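Local coordinates for protein glycoside Hydrolase (PDB 5TA0) that probably hydrolyses agarose-type galactans as a family 86 glycoside hydrolase of a gut bacterium, and here holds a neoagarooctaose bound in its cleft, at residues A[275-289]-A[319-333]. Residues are numbered along the deposited sequence; the frame is centred on the assembly and turned at random.
With GAL (beta-D-galactopyranose), chain C; AAL (3,6-anhydro-alpha-L-galactopyranose), chain B; GAL (beta-D-galactopyranose), chain D; EDO (1,2-ethanediol), chain L.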
ATOM      1  N   MET A 275       8.450 -12.661 -11.715  1.00  8.21           N
ATOM      2  CA  MET A 275       8.476 -11.580 -10.733  1.00  8.22           C
ATOM      3  C   MET A 275       8.663 -12.152  -9.332  1.00  8.11           C
ATOM      4  O   MET A 275       7.987 -13.117  -8.941  1.00  9.12           O
ATOM      5  CB  MET A 275       7.187 -10.787 -10.781  1.00  8.09           C
ATOM      6  CG  MET A 275       6.906 -10.049 -12.106  1.00  8.32           C
ATOM      7  SD  MET A 275       8.129  -8.806 -12.614  1.00  8.27           S
ATOM      8  CE  MET A 275       9.196  -9.791 -13.675  1.00  8.16           C
ATOM      9  N   ASP A 276       9.553 -11.541  -8.551  1.00  7.45           N
ATOM     10  CA  ASP A 276       9.638 -11.835  -7.101  1.00  7.85           C
ATOM     11  C   ASP A 276       8.527 -11.210  -6.292  1.00  7.57           C
ATOM     12  O   ASP A 276       8.196 -11.692  -5.215  1.00  8.44           O
ATOM     13  CB  ASP A 276      10.998 -11.418  -6.557  1.00  8.32           C
ATOM     14  CG  ASP A 276      12.119 -12.122  -7.279  1.00  8.89           C
ATOM     15  OD1 ASP A 276      12.260 -13.366  -7.104  1.00 11.94           O
ATOM     16  OD2 ASP A 276      12.828 -11.487  -8.059  1.00  9.55           O
ATOM     17  N   PHE A 277       7.998 -10.078  -6.763  1.00  6.70           N
ATOM     18  CA  PHE A 277       6.912  -9.400  -6.067  1.00  6.68           C
ATOM     19  C   PHE A 277       6.074  -8.662  -7.100  1.00  6.44           C
ATOM     20  O   PHE A 277       6.542  -8.395  -8.225  1.00  6.57           O
ATOM     21  CB  PHE A 277       7.452  -8.444  -4.969  1.00  6.68           C
ATOM     22  CG  PHE A 277       8.285  -7.305  -5.473  1.00  6.81           C
ATOM     23  CD1 PHE A 277       9.655  -7.476  -5.717  1.00  7.02           C
ATOM     24  CD2 PHE A 277       7.726  -6.058  -5.710  1.00  6.91           C
ATOM     25  CE1 PHE A 277      10.435  -6.428  -6.186  1.00  6.59           C
ATOM     26  CE2 PHE A 277       8.505  -5.022  -6.175  1.00  7.00           C
ATOM     27  CZ  PHE A 277       9.849  -5.203  -6.424  1.00  6.56           C
ATOM     28  N   PHE A 278       4.824  -8.402  -6.722  1.00  6.26           N
ATOM     29  CA  PHE A 278       3.909  -7.558  -7.495  1.00  6.64           C
ATOM     30  C   PHE A 278       3.883  -6.192  -6.854  1.00  6.59           C
ATOM     31  O   PHE A 278       4.073  -6.081  -5.635  1.00  6.82           O
ATOM     32  CB  PHE A 278       2.526  -8.183  -7.548  1.00  6.89           C
ATOM     33  CG  PHE A 278       2.433  -9.407  -8.428  1.00  7.19           C
ATOM     34  CD1 PHE A 278       3.361  -9.673  -9.447  1.00  7.60           C
ATOM     35  CD2 PHE A 278       1.415 -10.337  -8.238  1.00  7.34           C
ATOM     36  CE1 PHE A 278       3.222 -10.797 -10.266  1.00  8.03           C
ATOM     37  CE2 PHE A 278       1.286 -11.435  -9.040  1.00  7.48           C
ATOM     38  CZ  PHE A 278       2.187 -11.687 -10.055  1.00  7.58           C
ATOM     39  N   THR A 279       3.651  -5.158  -7.652  1.00  6.39           N
ATOM     40  CA  THR A 279       3.638  -3.803  -7.138  1.00  6.60           C
ATOM     41  C   THR A 279       2.575  -2.959  -7.841  1.00  6.48           C
ATOM     42  O   THR A 279       2.423  -3.041  -9.092  1.00  6.27           O
ATOM     43  CB  THR A 279       5.044  -3.165  -7.183  1.00  7.07           C
ATOM     44  OG1 THR A 279       4.937  -1.807  -6.731  1.00  8.16           O
ATOM     45  CG2 THR A 279       5.650  -3.204  -8.552  1.00  7.37           C
ATOM     46  N   ILE A 280       1.829  -2.199  -7.033  1.00  6.33           N
ATOM     47  CA  ILE A 280       0.765  -1.319  -7.486  1.00  6.55           C
ATOM     48  C   ILE A 280       0.817  -0.018  -6.716  1.00  6.69           C
ATOM     49  O   ILE A 280       1.452   0.075  -5.664  1.00  6.66           O
ATOM     50  CB  ILE A 280      -0.624  -1.951  -7.349  1.00  6.98           C
ATOM     51  CG1 ILE A 280      -0.968  -2.270  -5.881  1.00  7.18           C
ATOM     52  CG2 ILE A 280      -0.740  -3.200  -8.213  1.00  7.17           C
ATOM     53  CD1 ILE A 280      -2.350  -2.870  -5.673  1.00  7.28           C
ATOM     54  N   HIS A 281       0.136   0.995  -7.239  1.00  6.60           N
ATOM     55  CA  HIS A 281      -0.161   2.231  -6.536  1.00  6.71           C
ATOM     56  C   HIS A 281      -1.634   2.323  -6.245  1.00  6.56           C
ATOM     57  O   HIS A 281      -2.442   1.888  -7.033  1.00  7.24           O
ATOM     58  CB  HIS A 281       0.312   3.416  -7.376  1.00  6.92           C
ATOM     59  CG  HIS A 281       1.796   3.439  -7.546  1.00  7.21           C
ATOM     60  ND1 HIS A 281       2.439   4.280  -8.425  1.00  7.55           N
ATOM     61  CD2 HIS A 281       2.768   2.718  -6.935  1.00  7.53           C
ATOM     62  CE1 HIS A 281       3.747   4.087  -8.346  1.00  7.75           C
ATOM     63  NE2 HIS A 281       3.968   3.161  -7.434  1.00  7.63           N
ATOM     64  N   LEU A 282      -1.990   2.877  -5.087  1.00  6.50           N
ATOM     65  CA  LEU A 282      -3.408   2.960  -4.660  1.00  6.76           C
ATOM     66  C   LEU A 282      -3.727   4.363  -4.171  1.00  7.04           C
ATOM     67  O   LEU A 282      -3.291   4.767  -3.082  1.00  7.00           O
ATOM     68  CB  LEU A 282      -3.698   1.927  -3.566  1.00  6.80           C
ATOM     69  CG  LEU A 282      -3.692   0.480  -4.033  1.00  7.17           C
ATOM     70  CD1 LEU A 282      -3.699  -0.439  -2.831  1.00  7.44           C
ATOM     71  CD2 LEU A 282      -4.860   0.183  -4.965  1.00  7.36           C
ATOM     72  N   TYR A 283      -4.526   5.079  -4.951  0.50  6.73           N
ATOM     73  CA  TYR A 283      -4.916   6.427  -4.591  0.50  6.80           C
ATOM     74  C   TYR A 283      -6.425   6.591  -4.524  0.50  7.12           C
ATOM     75  O   TYR A 283      -7.163   6.247  -5.459  0.50  7.16           O
ATOM     76  CB  TYR A 283      -4.353   7.399  -5.588  0.50  6.59           C
ATOM     77  CG  TYR A 283      -2.884   7.674  -5.440  0.50  6.32           C
ATOM     78  CD1 TYR A 283      -2.408   8.437  -4.403  0.50  6.22           C
ATOM     79  CD2 TYR A 283      -1.988   7.223  -6.372  0.50  6.13           C
ATOM     80  CE1 TYR A 283      -1.067   8.734  -4.294  0.50  6.07           C
ATOM     81  CE2 TYR A 283      -0.648   7.522  -6.279  0.50  6.08           C
ATOM     82  CZ  TYR A 283      -0.186   8.277  -5.232  0.50  6.11           C
ATOM     83  OH  TYR A 283       1.162   8.600  -5.165  0.50  6.08           O
ATOM     84  N   ASP A 284      -6.871   7.143  -3.405  1.00  7.47           N
ATOM     85  CA  ASP A 284      -8.240   7.644  -3.269  1.00  7.75           C
ATOM     86  C   ASP A 284      -8.357   8.930  -4.079  1.00  8.10           C
ATOM     87  O   ASP A 284      -7.393   9.681  -4.218  1.00  7.99           O
ATOM     88  CB  ASP A 284      -8.523   8.009  -1.806  1.00  7.83           C
ATOM     89  CG  ASP A 284      -8.818   6.797  -0.912  1.00  7.49           C
ATOM     90  OD1 ASP A 284      -9.277   5.746  -1.412  1.00  7.62           O
ATOM     91  OD2 ASP A 284      -8.635   6.947   0.312  1.00  7.98           O
ATOM     92  N   PHE A 285      -9.559   9.165  -4.578  1.00  8.65           N
ATOM     93  CA  PHE A 285      -9.905  10.440  -5.244  1.00  8.98           C
ATOM     94  C   PHE A 285     -10.960  11.194  -4.414  1.00  9.14           C
ATOM     95  O   PHE A 285     -12.164  11.124  -4.705  1.00  9.78           O
ATOM     96  CB  PHE A 285     -10.442  10.237  -6.671  1.00  9.39           C
ATOM     97  CG  PHE A 285      -9.449   9.755  -7.709  1.00  9.68           C
ATOM     98  CD1 PHE A 285      -8.091   9.635  -7.497  1.00 10.10           C
ATOM     99  CD2 PHE A 285      -9.929   9.461  -8.979  1.00 10.75           C
ATOM    100  CE1 PHE A 285      -7.244   9.228  -8.527  1.00 10.03           C
ATOM    101  CE2 PHE A 285      -9.104   9.038 -10.003  1.00 10.77           C
ATOM    102  CZ  PHE A 285      -7.753   8.936  -9.773  1.00 10.77           C
ATOM    103  N   PRO A 286     -10.539  11.934  -3.383  1.00  8.99           N
ATOM    104  CA  PRO A 286     -11.522  12.678  -2.566  1.00  9.69           C
ATOM    105  C   PRO A 286     -12.151  13.882  -3.241  1.00 10.51           C
ATOM    106  O   PRO A 286     -13.162  14.371  -2.736  1.00 11.47           O
ATOM    107  CB  PRO A 286     -10.704  13.121  -1.359  1.00  9.48           C
ATOM    108  CG  PRO A 286      -9.298  13.197  -1.891  1.00  9.22           C
ATOM    109  CD  PRO A 286      -9.179  12.046  -2.823  1.00  9.08           C
ATOM    110  N   CYS A 287     -11.595  14.357  -4.340  1.00 10.71           N
ATOM    111  CA  CYS A 287     -12.084  15.601  -4.953  1.00 11.02           C
ATOM    112  C   CYS A 287     -11.646  15.694  -6.410  1.00 11.01           C
ATOM    113  O   CYS A 287     -10.683  16.378  -6.735  1.00 10.78           O
ATOM    114  CB  CYS A 287     -11.594  16.802  -4.150  1.00 12.03           C
ATOM    115  SG  CYS A 287      -9.819  16.890  -3.887  1.00 13.22           S
ATOM    116  N   LYS A 288     -12.341  14.950  -7.259  1.00 12.33           N
ATOM    117  CA  LYS A 288     -12.094  14.977  -8.699  1.00 13.99           C
ATOM    118  C   LYS A 288     -13.313  15.598  -9.354  1.00 15.35           C
ATOM    119  O   LYS A 288     -14.353  14.944  -9.510  1.00 15.50           O
ATOM    120  CB  LYS A 288     -11.824  13.581  -9.252  1.00 15.28           C
ATOM    121  CG  LYS A 288     -11.408  13.585 -10.717  1.00 17.05           C
ATOM    122  CD  LYS A 288     -11.034  12.201 -11.194  1.00 19.02           C
ATOM    123  CE  LYS A 288     -10.519  12.211 -12.615  1.00 21.70           C
ATOM    124  NZ  LYS A 288     -11.587  12.494 -13.607  1.00 23.21           N
ATOM    125  N   ASP A 289     -13.188  16.879  -9.688  1.00 17.23           N
ATOM    126  CA  ASP A 289     -14.322  17.677 -10.197  1.00 19.43           C
ATOM    127  C   ASP A 289     -15.532  17.556  -9.255  1.00 19.39           C
ATOM    128  O   ASP A 289     -16.670  17.323  -9.706  1.00 20.18           O
ATOM    129  CB  ASP A 289     -14.704  17.260 -11.625  1.00 22.28           C
ATOM    130  CG  ASP A 289     -13.566  17.417 -12.613  1.00 25.14           C
ATOM    131  OD1 ASP A 289     -12.913  18.487 -12.630  1.00 28.26           O
ATOM    132  OD2 ASP A 289     -13.345  16.470 -13.396  1.00 30.26           O
ATOM    133  N   LYS A 319       1.758 -13.969  -4.565  0.50  9.23           N
ATOM    134  CA  LYS A 319       3.024 -13.267  -4.695  0.50  9.28           C
ATOM    135  C   LYS A 319       3.082 -12.119  -3.679  0.50  9.05           C
ATOM    136  O   LYS A 319       2.086 -11.428  -3.491  0.50  8.63           O
ATOM    137  CB  LYS A 319       3.064 -12.701  -6.113  0.50 10.09           C
ATOM    138  CG  LYS A 319       4.404 -12.173  -6.552  0.50 10.76           C
ATOM    139  CD  LYS A 319       5.375 -13.284  -6.912  0.50 11.09           C
ATOM    140  CE  LYS A 319       4.964 -14.069  -8.150  0.50 11.55           C
ATOM    141  NZ  LYS A 319       6.026 -15.037  -8.556  0.50 11.23           N
ATOM    142  N   PRO A 320       4.241 -11.872  -3.031  1.00  8.45           N
ATOM    143  CA  PRO A 320       4.310 -10.710  -2.137  1.00  8.36           C
ATOM    144  C   PRO A 320       3.898  -9.433  -2.878  1.00  7.75           C
ATOM    145  O   PRO A 320       4.286  -9.252  -4.033  1.00  7.80           O
ATOM    146  CB  PRO A 320       5.777 -10.646  -1.716  1.00  8.85           C
ATOM    147  CG  PRO A 320       6.303 -12.037  -1.915  1.00  8.93           C
ATOM    148  CD  PRO A 320       5.529 -12.600  -3.088  1.00  8.93           C
ATOM    149  N   LEU A 321       3.132  -8.588  -2.205  1.00  7.59           N
ATOM    150  CA  LEU A 321       2.597  -7.366  -2.809  1.00  7.30           C
ATOM    151  C   LEU A 321       3.262  -6.134  -2.194  1.00  7.05           C
ATOM    152  O   LEU A 321       3.315  -5.997  -0.948  1.00  7.37           O
ATOM    153  CB  LEU A 321       1.087  -7.280  -2.613  1.00  7.59           C
ATOM    154  CG  LEU A 321       0.368  -6.070  -3.232  1.00  7.91           C
ATOM    155  CD1 LEU A 321       0.439  -6.103  -4.752  1.00  8.20           C
ATOM    156  CD2 LEU A 321      -1.083  -6.005  -2.774  1.00  8.49           C
ATOM    157  N   MET A 322       3.743  -5.250  -3.051  1.00  6.77           N
ATOM    158  CA  MET A 322       4.257  -3.956  -2.679  1.00  6.52           C
ATOM    159  C   MET A 322       3.268  -2.883  -3.106  1.00  6.67           C
ATOM    160  O   MET A 322       2.705  -2.950  -4.199  1.00  6.51           O
ATOM    161  CB  MET A 322       5.578  -3.725  -3.400  1.00  6.59           C
ATOM    162  CG  MET A 322       6.105  -2.303  -3.322  1.00  6.99           C
ATOM    163  SD  MET A 322       7.694  -2.071  -4.149  1.00  7.41           S
ATOM    164  CE  MET A 322       8.751  -3.014  -3.052  1.00  7.90           C
ATOM    165  N   ILE A 323       3.073  -1.893  -2.252  1.00  6.63           N
ATOM    166  CA  ILE A 323       2.311  -0.685  -2.604  1.00  6.96           C
ATOM    167  C   ILE A 323       3.286   0.475  -2.495  1.00  6.77           C
ATOM    168  O   ILE A 323       3.481   1.056  -1.432  1.00  6.92           O
ATOM    169  CB  ILE A 323       1.023  -0.515  -1.767  1.00  7.88           C
ATOM    170  CG1 ILE A 323       0.173  -1.804  -1.775  1.00  8.72           C
ATOM    171  CG2 ILE A 323       0.174   0.599  -2.343  1.00  7.93           C
ATOM    172  CD1 ILE A 323       0.419  -2.689  -0.594  1.00  9.45           C
ATOM    173  N   SER A 324       3.962   0.814  -3.610  1.00  6.47           N
ATOM    174  CA  SER A 324       5.091   1.717  -3.501  1.00  6.62           C
ATOM    175  C   SER A 324       4.726   3.207  -3.474  1.00  6.46           C
ATOM    176  O   SER A 324       5.588   4.032  -3.210  1.00  6.81           O
ATOM    177  CB  SER A 324       6.118   1.464  -4.584  1.00  6.53           C
ATOM    178  OG  SER A 324       5.564   1.490  -5.874  1.00  7.12           O
ATOM    179  N   GLN A 325       3.464   3.508  -3.764  1.00  6.71           N
ATOM    180  CA  GLN A 325       2.863   4.846  -3.560  1.00  7.10           C
ATOM    181  C   GLN A 325       1.404   4.665  -3.188  1.00  7.11           C
ATOM    182  O   GLN A 325       0.689   3.968  -3.910  1.00  7.45           O
ATOM    183  CB  GLN A 325       2.890   5.706  -4.822  1.00  7.75           C
ATOM    184  CG  GLN A 325       4.274   6.128  -5.313  1.00  8.48           C
ATOM    185  CD  GLN A 325       4.230   6.907  -6.619  1.00  9.92           C
ATOM    186  OE1 GLN A 325       3.202   7.559  -6.969  1.00 13.07           O
ATOM    187  NE2 GLN A 325       5.325   6.880  -7.337  1.00 10.59           N
ATOM    188  N   TYR A 326       0.963   5.300  -2.114  1.00  7.00           N
ATOM    189  CA  TYR A 326      -0.463   5.317  -1.787  1.00  7.28           C
ATOM    190  C   TYR A 326      -0.813   6.551  -0.992  1.00  7.85           C
ATOM    191  O   TYR A 326       0.049   7.164  -0.378  1.00  7.94           O
ATOM    192  CB  TYR A 326      -0.886   4.064  -1.033  1.00  7.10           C
ATOM    193  CG  TYR A 326      -0.485   3.934   0.422  1.00  6.90           C
ATOM    194  CD1 TYR A 326      -1.350   4.336   1.437  1.00  6.83           C
ATOM    195  CD2 TYR A 326       0.715   3.321   0.797  1.00  7.08           C
ATOM    196  CE1 TYR A 326      -1.039   4.172   2.772  1.00  6.80           C
ATOM    197  CE2 TYR A 326       1.053   3.169   2.150  1.00  7.07           C
ATOM    198  CZ  TYR A 326       0.159   3.556   3.120  1.00  6.83           C
ATOM    199  OH  TYR A 326       0.410   3.377   4.470  1.00  7.41           O
ATOM    200  N   SER A 327      -2.105   6.848  -1.032  1.00  8.82           N
ATOM    201  CA  SER A 327      -2.863   7.791  -0.165  1.00  9.98           C
ATOM    202  C   SER A 327      -3.964   8.410  -1.022  1.00  9.26           C
ATOM    203  O   SER A 327      -4.853   7.670  -1.419  1.00 10.10           O
ATOM    204  CB  SER A 327      -2.040   8.784   0.673  1.00 11.12           C
ATOM    205  OG  SER A 327      -1.388   9.716  -0.146  1.00 12.29           O
ATOM    206  N   ALA A 328      -3.936   9.726  -1.229  1.00  9.24           N
ATOM    207  CA  ALA A 328      -4.960  10.399  -2.051  1.00  9.60           C
ATOM    208  C   ALA A 328      -4.286  11.193  -3.160  1.00 10.22           C
ATOM    209  O   ALA A 328      -3.163  11.705  -3.001  1.00 11.80           O
ATOM    210  CB  ALA A 328      -5.799  11.335  -1.199  1.00  9.88           C
ATOM    211  N   GLN A 329      -4.973  11.287  -4.288  1.00  9.68           N
ATOM    212  CA  GLN A 329      -4.661  12.278  -5.301  1.00 10.31           C
ATOM    213  C   GLN A 329      -5.740  13.341  -5.163  1.00  9.72           C
ATOM    214  O   GLN A 329      -6.916  12.999  -5.193  1.00 10.77           O
ATOM    215  CB  GLN A 329      -4.664  11.647  -6.687  1.00 11.55           C
ATOM    216  CG  GLN A 329      -4.430  12.669  -7.777  1.00 13.26           C
ATOM    217  CD  GLN A 329      -4.077  12.102  -9.121  1.00 14.95           C
ATOM    218  OE1 GLN A 329      -4.151  10.888  -9.358  1.00 15.69           O
ATOM    219  NE2 GLN A 329      -3.714  13.021 -10.048  1.00 16.09           N
ATOM    220  N   THR A 330      -5.335  14.594  -5.054  1.00  9.65           N
ATOM    221  CA  THR A 330      -6.254  15.680  -4.685  1.00 10.06           C
ATOM    222  C   THR A 330      -6.495  16.637  -5.875  1.00  9.84           C
ATOM    223  O   THR A 330      -6.115  17.787  -5.833  1.00 10.80           O
ATOM    224  CB  THR A 330      -5.743  16.446  -3.447  1.00  9.89           C
ATOM    225  OG1 THR A 330      -4.449  16.988  -3.695  1.00 10.43           O
ATOM    226  CG2 THR A 330      -5.676  15.534  -2.206  1.00  9.96           C
ATOM    227  N   HIS A 331      -7.162  16.148  -6.907  1.00 10.66           N
ATOM    228  CA  HIS A 331      -7.229  16.871  -8.206  1.00 10.95           C
ATOM    229  C   HIS A 331      -7.668  18.320  -8.041  1.00 11.24           C
ATOM    230  O   HIS A 331      -7.031  19.215  -8.561  1.00 10.96           O
ATOM    231  CB  HIS A 331      -8.225  16.239  -9.142  1.00 11.59           C
ATOM    232  CG  HIS A 331      -7.897  14.837  -9.499  1.00 11.96           C
ATOM    233  ND1 HIS A 331      -8.214  13.779  -8.680  1.00 12.40           N
ATOM    234  CD2 HIS A 331      -7.285  14.314 -10.579  1.00 12.57           C
ATOM    235  CE1 HIS A 331      -7.794  12.659  -9.240  1.00 12.64           C
ATOM    236  NE2 HIS A 331      -7.216  12.956 -10.387  1.00 12.94           N
ATOM    237  N   ASP A 332      -8.758  18.521  -7.305  1.00 10.98           N
ATOM    238  CA  ASP A 332      -9.340  19.868  -7.190  1.00 11.51           C
ATOM    239  C   ASP A 332      -8.467  20.824  -6.399  1.00 11.88           C
ATOM    240  O   ASP A 332      -8.732  22.035  -6.395  1.00 12.87           O
ATOM    241  CB  ASP A 332     -10.750  19.819  -6.577  1.00 11.98           C
ATOM    242  CG  ASP A 332     -11.774  19.084  -7.463  1.00 12.41           C
ATOM    243  OD1 ASP A 332     -11.483  18.796  -8.631  1.00 13.37           O
ATOM    244  OD2 ASP A 332     -12.869  18.766  -6.948  1.00 13.50           O
ATOM    245  N   TYR A 333      -7.413  20.332  -5.738  1.00 11.38           N
ATOM    246  CA  TYR A 333      -6.472  21.158  -4.995  1.00 11.43           C
ATOM    247  C   TYR A 333      -5.056  21.158  -5.569  1.00 11.68           C
ATOM    248  O   TYR A 333      -4.172  21.761  -5.000  1.00 11.74           O
ATOM    249  CB  TYR A 333      -6.426  20.698  -3.535  1.00 12.13           C
ATOM    250  CG  TYR A 333      -7.639  21.114  -2.770  1.00 12.39           C
ATOM    251  CD1 TYR A 333      -8.813  20.375  -2.809  1.00 12.73           C
ATOM    252  CD2 TYR A 333      -7.618  22.266  -2.004  1.00 13.36           C
ATOM    253  CE1 TYR A 333      -9.942  20.792  -2.108  1.00 13.31           C
ATOM    254  CE2 TYR A 333      -8.722  22.683  -1.297  1.00 13.84           C
ATOM    255  CZ  TYR A 333      -9.883  21.960  -1.364  1.00 13.76           C
ATOM    256  OH  TYR A 333     -10.977  22.405  -0.616  1.00 16.40           O
TER
HETATM  257  C1  GAL C   1      -6.740  13.094 -14.367  1.00 22.38           C
HETATM  258  C2  GAL C   1      -5.422  13.399 -13.688  1.00 21.70           C
HETATM  259  C3  GAL C   1      -4.497  12.185 -13.695  1.00 20.38           C
HETATM  260  C4  GAL C   1      -5.227  10.949 -13.188  1.00 19.86           C
HETATM  261  C5  GAL C   1      -6.513  10.756 -13.980  1.00 21.07           C
HETATM  262  C6  GAL C   1      -7.248   9.498 -13.565  1.00 21.53           C
HETATM  263  O1  GAL C   1      -7.665  14.193 -14.255  1.00 25.69           O
HETATM  264  O2  GAL C   1      -4.742  14.461 -14.353  1.00 24.04           O
HETATM  265  O3  GAL C   1      -3.371  12.547 -12.888  1.00 20.87           O
HETATM  266  O4  GAL C   1      -5.555  11.081 -11.797  1.00 17.90           O
HETATM  267  O5  GAL C   1      -7.326  11.922 -13.780  1.00 22.45           O
HETATM  268  O6  GAL C   1      -8.427   9.336 -14.356  1.00 22.75           O
HETATM  269  C1  AAL B   2      -2.190  11.775 -13.116  1.00 20.77           C
HETATM  270  C2  AAL B   2      -0.999  12.726 -13.009  1.00 21.83           C
HETATM  271  C3  AAL B   2       0.250  11.898 -12.837  1.00 21.13           C
HETATM  272  C4  AAL B   2       0.175  11.055 -11.595  1.00 21.49           C
HETATM  273  C5  AAL B   2      -0.818  10.034 -12.072  1.00 20.39           C
HETATM  274  C6  AAL B   2      -0.264   9.680 -13.431  1.00 19.54           C
HETATM  275  O2  AAL B   2      -1.146  13.609 -11.889  1.00 22.06           O
HETATM  276  O3  AAL B   2       0.305  10.924 -13.898  1.00 20.95           O
HETATM  277  O4  AAL B   2       1.421  10.426 -11.405  1.00 23.12           O
HETATM  278  O5  AAL B   2      -2.083  10.691 -12.175  1.00 18.88           O
HETATM  279  C1  GAL D   3       2.046  10.779 -10.168  1.00 21.92           C
HETATM  280  C2  GAL D   3       3.373  10.039 -10.226  1.00 21.69           C
HETATM  281  C3  GAL D   3       4.428  10.572  -9.272  1.00 21.98           C
HETATM  282  C4  GAL D   3       4.356  12.083  -9.079  1.00 23.58           C
HETATM  283  C5  GAL D   3       2.950  12.579  -8.883  1.00 23.51           C
HETATM  284  C6  GAL D   3       2.809  14.104  -8.720  1.00 24.53           C
HETATM  285  O2  GAL D   3       3.169   8.672  -9.900  1.00 20.73           O
HETATM  286  O3  GAL D   3       5.661  10.217  -9.917  1.00 21.27           O
HETATM  287  O4  GAL D   3       4.926  12.701 -10.247  1.00 24.18           O
HETATM  288  O5  GAL D   3       2.235  12.192 -10.056  1.00 23.29           O
HETATM  289  O6  GAL D   3       3.474  14.615  -7.551  1.00 23.51           O
HETATM  290  C1  EDO L 709      11.919 -16.073  -9.815  1.00 36.21           C
HETATM  291  O1  EDO L 709      12.744 -15.099  -9.172  1.00 34.47           O
HETATM  292  C2  EDO L 709      10.470 -15.751  -9.502  1.00 34.68           C
HETATM  293  O2  EDO L 709      10.280 -15.471  -8.113  1.00 36.42           O
HETATM  294  O   HOH W   1      -9.446  13.513  -6.068  1.00  9.78           O
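Phe278 and Leu321 open a parallel pairing of neighbouring strands, 277-285 and 321-326, in the eight-stranded parallel barrel sheet, with helix 298-315 in the connection between them. Backbone bonds run from Phe278 N to Pro320 O as far as Gln329 N to Asp284 O. The regular pattern slips at Ser324, whose N reaches Ile280 O only weakly; beyond it Leu282 N takes Gln325 O.

Apolar contacts fill the face turned to the helices: Leu321 CD1 lies 4.1 Å from Phe278 CB, and Leu282 CD1 meets Ile323 CG2. At the strand start Lys319 lays CG over the centre of the Phe278 ring, then curls back at chi2 and chi3 so that NZ grips Met275 O at 2.8 Å.

The other face carries a polar cluster around His281. His281 NE2 donates to Ser324 OG (2.8 Å), which lies in the ring plane, while ND1 bonds Glu203 and Ser324 OG also bonds Glu199; Gln325 CB covers one face of the imidazole, 3.6 Å from its centroid. A leucine in place of His281 would probably leave Ser324 OG and Glu203 without their imidazole partner and Gln325 without a flat surface to rest on.

Around the corner at Pro286 the two segments help to line the glycan pocket. The edge of His331 points into the face of Phe285, planes 85° apart, and the imidazole is sandwiched between Lys288 CG and Gln329 CG. A water joins Cys287 N, Gln329 O and His331 ND1, helping to fix the ring's rotation. Galactose O4 of chain C is gripped twice: it donates to Gln329 OE1 at 2.8 Å and accepts from His331 NE2 at 2.9 Å. Gln329 NE2 donates to O3 of the same sugar, with an N-H...O angle of 165°.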